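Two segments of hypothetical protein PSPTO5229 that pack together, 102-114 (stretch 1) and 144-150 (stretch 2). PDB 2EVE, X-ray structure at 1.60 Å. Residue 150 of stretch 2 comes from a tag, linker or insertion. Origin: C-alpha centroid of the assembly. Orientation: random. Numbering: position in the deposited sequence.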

# COMPACT_ATOMS: atom_id res chain seq x y z
N VAL A 102 -0.06 7.97 -9.88
CA VAL A 102 -1.29 8.67 -10.19
C VAL A 102 -1.19 10.12 -9.70
O VAL A 102 -1.37 11.05 -10.48
CB VAL A 102 -2.53 7.99 -9.56
CG1 VAL A 102 -3.77 8.85 -9.79
CG2 VAL A 102 -2.75 6.62 -10.19
N ASP A 103 -0.89 10.32 -8.42
CA ASP A 103 -0.79 11.67 -7.90
C ASP A 103 0.02 11.76 -6.61
O ASP A 103 0.16 10.78 -5.88
CB ASP A 103 -2.21 12.24 -7.69
CG ASP A 103 -2.22 13.75 -7.48
OD1 ASP A 103 -1.31 14.44 -7.99
OD2 ASP A 103 -3.16 14.25 -6.83
N ILE A 104 0.57 12.94 -6.36
CA ILE A 104 1.35 13.16 -5.15
C ILE A 104 0.76 14.38 -4.45
O ILE A 104 0.48 15.40 -5.08
CB ILE A 104 2.85 13.38 -5.46
CG1 ILE A 104 3.62 13.62 -4.17
CG2 ILE A 104 3.01 14.52 -6.46
CD1 ILE A 104 5.12 13.70 -4.35
N PHE A 105 0.53 14.26 -3.15
CA PHE A 105 -0.05 15.34 -2.37
C PHE A 105 0.99 16.38 -1.97
O PHE A 105 2.14 16.04 -1.66
CB PHE A 105 -0.72 14.79 -1.10
CG PHE A 105 -1.89 13.86 -1.36
CD1 PHE A 105 -2.39 13.67 -2.64
CD2 PHE A 105 -2.50 13.20 -0.30
CE1 PHE A 105 -3.49 12.84 -2.87
CE2 PHE A 105 -3.60 12.36 -0.52
CZ PHE A 105 -4.09 12.18 -1.80
N LYS A 106 0.59 17.64 -1.98
CA LYS A 106 1.49 18.72 -1.59
C LYS A 106 1.72 18.58 -0.08
O LYS A 106 2.81 18.86 0.42
CB LYS A 106 0.86 20.08 -1.89
CG LYS A 106 1.73 21.27 -1.50
CD LYS A 106 1.02 22.60 -1.73
CE LYS A 106 0.73 22.84 -3.21
NZ LYS A 106 0.07 24.16 -3.44
N ASN A 107 0.68 18.15 0.62
CA ASN A 107 0.74 17.97 2.06
C ASN A 107 0.22 16.59 2.44
O ASN A 107 -0.87 16.19 2.04
CB ASN A 107 -0.09 19.05 2.75
CG ASN A 107 0.49 20.44 2.55
OD1 ASN A 107 1.58 20.75 3.03
ND2 ASN A 107 -0.25 21.30 1.85
N VAL A 108 1.01 15.86 3.22
CA VAL A 108 0.62 14.53 3.66
C VAL A 108 -0.58 14.61 4.61
O VAL A 108 -0.68 15.54 5.41
CB VAL A 108 1.80 13.82 4.38
CG1 VAL A 108 1.33 12.51 4.99
CG2 VAL A 108 2.93 13.56 3.39
N LEU A 109 -1.50 13.65 4.48
CA LEU A 109 -2.67 13.60 5.36
C LEU A 109 -2.26 12.73 6.54
O LEU A 109 -2.29 11.50 6.46
CB LEU A 109 -3.86 12.98 4.63
CG LEU A 109 -4.45 13.81 3.48
CD1 LEU A 109 -5.58 13.03 2.81
CD2 LEU A 109 -4.97 15.13 4.02
N GLY A 110 -1.88 13.38 7.63
CA GLY A 110 -1.44 12.68 8.82
C GLY A 110 -2.39 11.65 9.41
O GLY A 110 -3.61 11.78 9.32
N LEU A 111 -1.81 10.63 10.03
CA LEU A 111 -2.58 9.58 10.66
C LEU A 111 -3.53 10.15 11.72
O LEU A 111 -4.70 9.79 11.77
CB LEU A 111 -1.64 8.56 11.31
CG LEU A 111 -2.29 7.42 12.10
CD1 LEU A 111 -3.14 6.56 11.17
CD2 LEU A 111 -1.21 6.58 12.75
N GLY A 112 -3.01 11.05 12.55
CA GLY A 112 -3.83 11.66 13.58
C GLY A 112 -5.01 12.40 13.00
O GLY A 112 -6.12 12.36 13.54
N TYR A 113 -4.78 13.08 11.88
CA TYR A 113 -5.81 13.84 11.19
C TYR A 113 -6.89 12.91 10.64
O TYR A 113 -8.09 13.21 10.71
CB TYR A 113 -5.17 14.66 10.07
CG TYR A 113 -6.12 15.54 9.29
CD1 TYR A 113 -7.09 16.30 9.93
CD2 TYR A 113 -6.02 15.64 7.90
CE1 TYR A 113 -7.95 17.14 9.21
CE2 TYR A 113 -6.87 16.46 7.17
CZ TYR A 113 -7.83 17.21 7.83
OH TYR A 113 -8.68 18.02 7.11
N LEU A 114 -6.47 11.78 10.09
CA LEU A 114 -7.41 10.81 9.54
C LEU A 114 -8.26 10.18 10.65
O LEU A 114 -9.43 9.88 10.44
CB LEU A 114 -6.65 9.72 8.78
CG LEU A 114 -5.87 10.20 7.54
CD1 LEU A 114 -4.97 9.08 7.03
CD2 LEU A 114 -6.86 10.63 6.47
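Stretch 2 144-150: AILALRL

The most distinctive feature of this contact is the way Arg149, near the C-terminal end of stretch 2, spreads its side chain across the ring of Phe105 to reach the carboxylate of Asp103. Its chi angles run m, t, p and then -175°; chi3 is p, and Arg149 NE lies over one face of the Phe105 ring, 3.2 Å from Phe105 CE1, while the rest of the guanidinium extends past the ring toward Asp103. Nearer the backbone, Arg149 CG sits 4.2 Å from the centroid of the Phe105 ring and 19° off its normal, a CH-pi contact, so that the arginine covers the ring from its CG to its NE. At the edge of the guanidinium, Asp103 OD2 closes a salt bridge with Arg149 NH2 at 2.8 Å. Asp103 OD2 also accepts from Arg149 NH1 at 2.9 Å. Both hydrogen bonds are weak, with N-H...acceptor angles of 127° and 124°, as expected when a single oxygen is shared by two nitrogens and neither N-H can point straight at it.

Stretch 2 is mostly helical, continuing a helix that begins earlier in the chain. Stretch 1 starts as a strand, turns a corner at Lys106 and Asn107, continues in a second short strand and enters a helix at Leu111, with Gly110 at the N-cap position. The helix of stretch 2 crosses the strand 102-105 at 50°, their N-to-C directions differing by that angle, and the axes approach no closer than 11.6 Å. Side chains must bridge this gap, which the long arginine does.

Beyond the corner the contact becomes apolar. The backbones draw nearest at Leu109 and Arg149, with 7.5 Å between Leu109 CA and Arg149 CA. Leu109 points toward the helix, placing its CD1 3.6 Å from Ile145 CG2 and its CD2 4.2 Å from Leu148 CB; it thus touches residues three positions apart, close to one helical turn. Leu148 also points toward stretch 1 and meets the helix that starts there: its CD1 lies 3.9 Å from Leu114 CD2, and its CD2 lies 3.7 Å from Tyr113 CZ and 3.3 Å from Tyr113 OH. Leu114 further approaches Ile145, with 4.4 Å between Leu114 CD2 and Ile145 CG1. Ala144 and Ala147 make no contact, and Leu150, which comes from an expression tag, also stays out of reach. The two stretches together bury 428 Å².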

# COMPACT_ATOMS: atom_id res chain seq x y z
N ALA A 144 -14.16 10.69 0.93
CA ALA A 144 -13.93 11.48 2.13
C ALA A 144 -12.48 11.93 2.23
O ALA A 144 -12.20 13.07 2.60
CB ALA A 144 -14.32 10.67 3.37
N ILE A 145 -11.56 11.03 1.91
CA ILE A 145 -10.14 11.36 1.97
C ILE A 145 -9.77 12.36 0.88
O ILE A 145 -9.00 13.29 1.13
CB ILE A 145 -9.27 10.09 1.88
CG1 ILE A 145 -9.47 9.26 3.16
CG2 ILE A 145 -7.81 10.45 1.71
CD1 ILE A 145 -8.88 7.88 3.11
N LEU A 146 -10.32 12.20 -0.31
CA LEU A 146 -10.02 13.14 -1.39
C LEU A 146 -10.50 14.53 -1.00
O LEU A 146 -9.83 15.53 -1.28
CB LEU A 146 -10.70 12.71 -2.70
CG LEU A 146 -10.18 11.47 -3.41
CD1 LEU A 146 -10.92 11.30 -4.73
CD2 LEU A 146 -8.68 11.59 -3.67
N ALA A 147 -11.65 14.61 -0.34
CA ALA A 147 -12.19 15.89 0.10
C ALA A 147 -11.30 16.54 1.14
O ALA A 147 -11.23 17.77 1.23
CB ALA A 147 -13.60 15.70 0.65
N LEU A 148 -10.61 15.72 1.94
CA LEU A 148 -9.71 16.24 2.96
C LEU A 148 -8.53 16.96 2.35
O LEU A 148 -7.93 17.84 2.97
CB LEU A 148 -9.21 15.11 3.86
CG LEU A 148 -10.17 14.55 4.91
CD1 LEU A 148 -9.47 13.43 5.68
CD2 LEU A 148 -10.60 15.66 5.86
N ARG A 149 -8.17 16.60 1.12
CA ARG A 149 -7.06 17.24 0.44
C ARG A 149 -7.30 18.74 0.33
O ARG A 149 -6.45 19.54 0.68
CB ARG A 149 -6.88 16.68 -0.97
CG ARG A 149 -6.48 15.23 -1.03
CD ARG A 149 -6.22 14.84 -2.47
NE ARG A 149 -5.12 15.61 -3.05
CZ ARG A 149 -4.74 15.54 -4.32
NH1 ARG A 149 -3.73 16.27 -4.76
NH2 ARG A 149 -5.38 14.72 -5.15
N LEU A 150 -8.48 19.11 -0.18
CA LEU A 150 -8.85 20.51 -0.33
C LEU A 150 -8.79 21.24 1.00
O LEU A 150 -8.16 22.32 1.05
CB LEU A 150 -10.25 20.64 -0.93
CG LEU A 150 -10.45 20.28 -2.41
CD1 LEU A 150 -10.20 18.80 -2.62
CD2 LEU A 150 -11.86 20.65 -2.84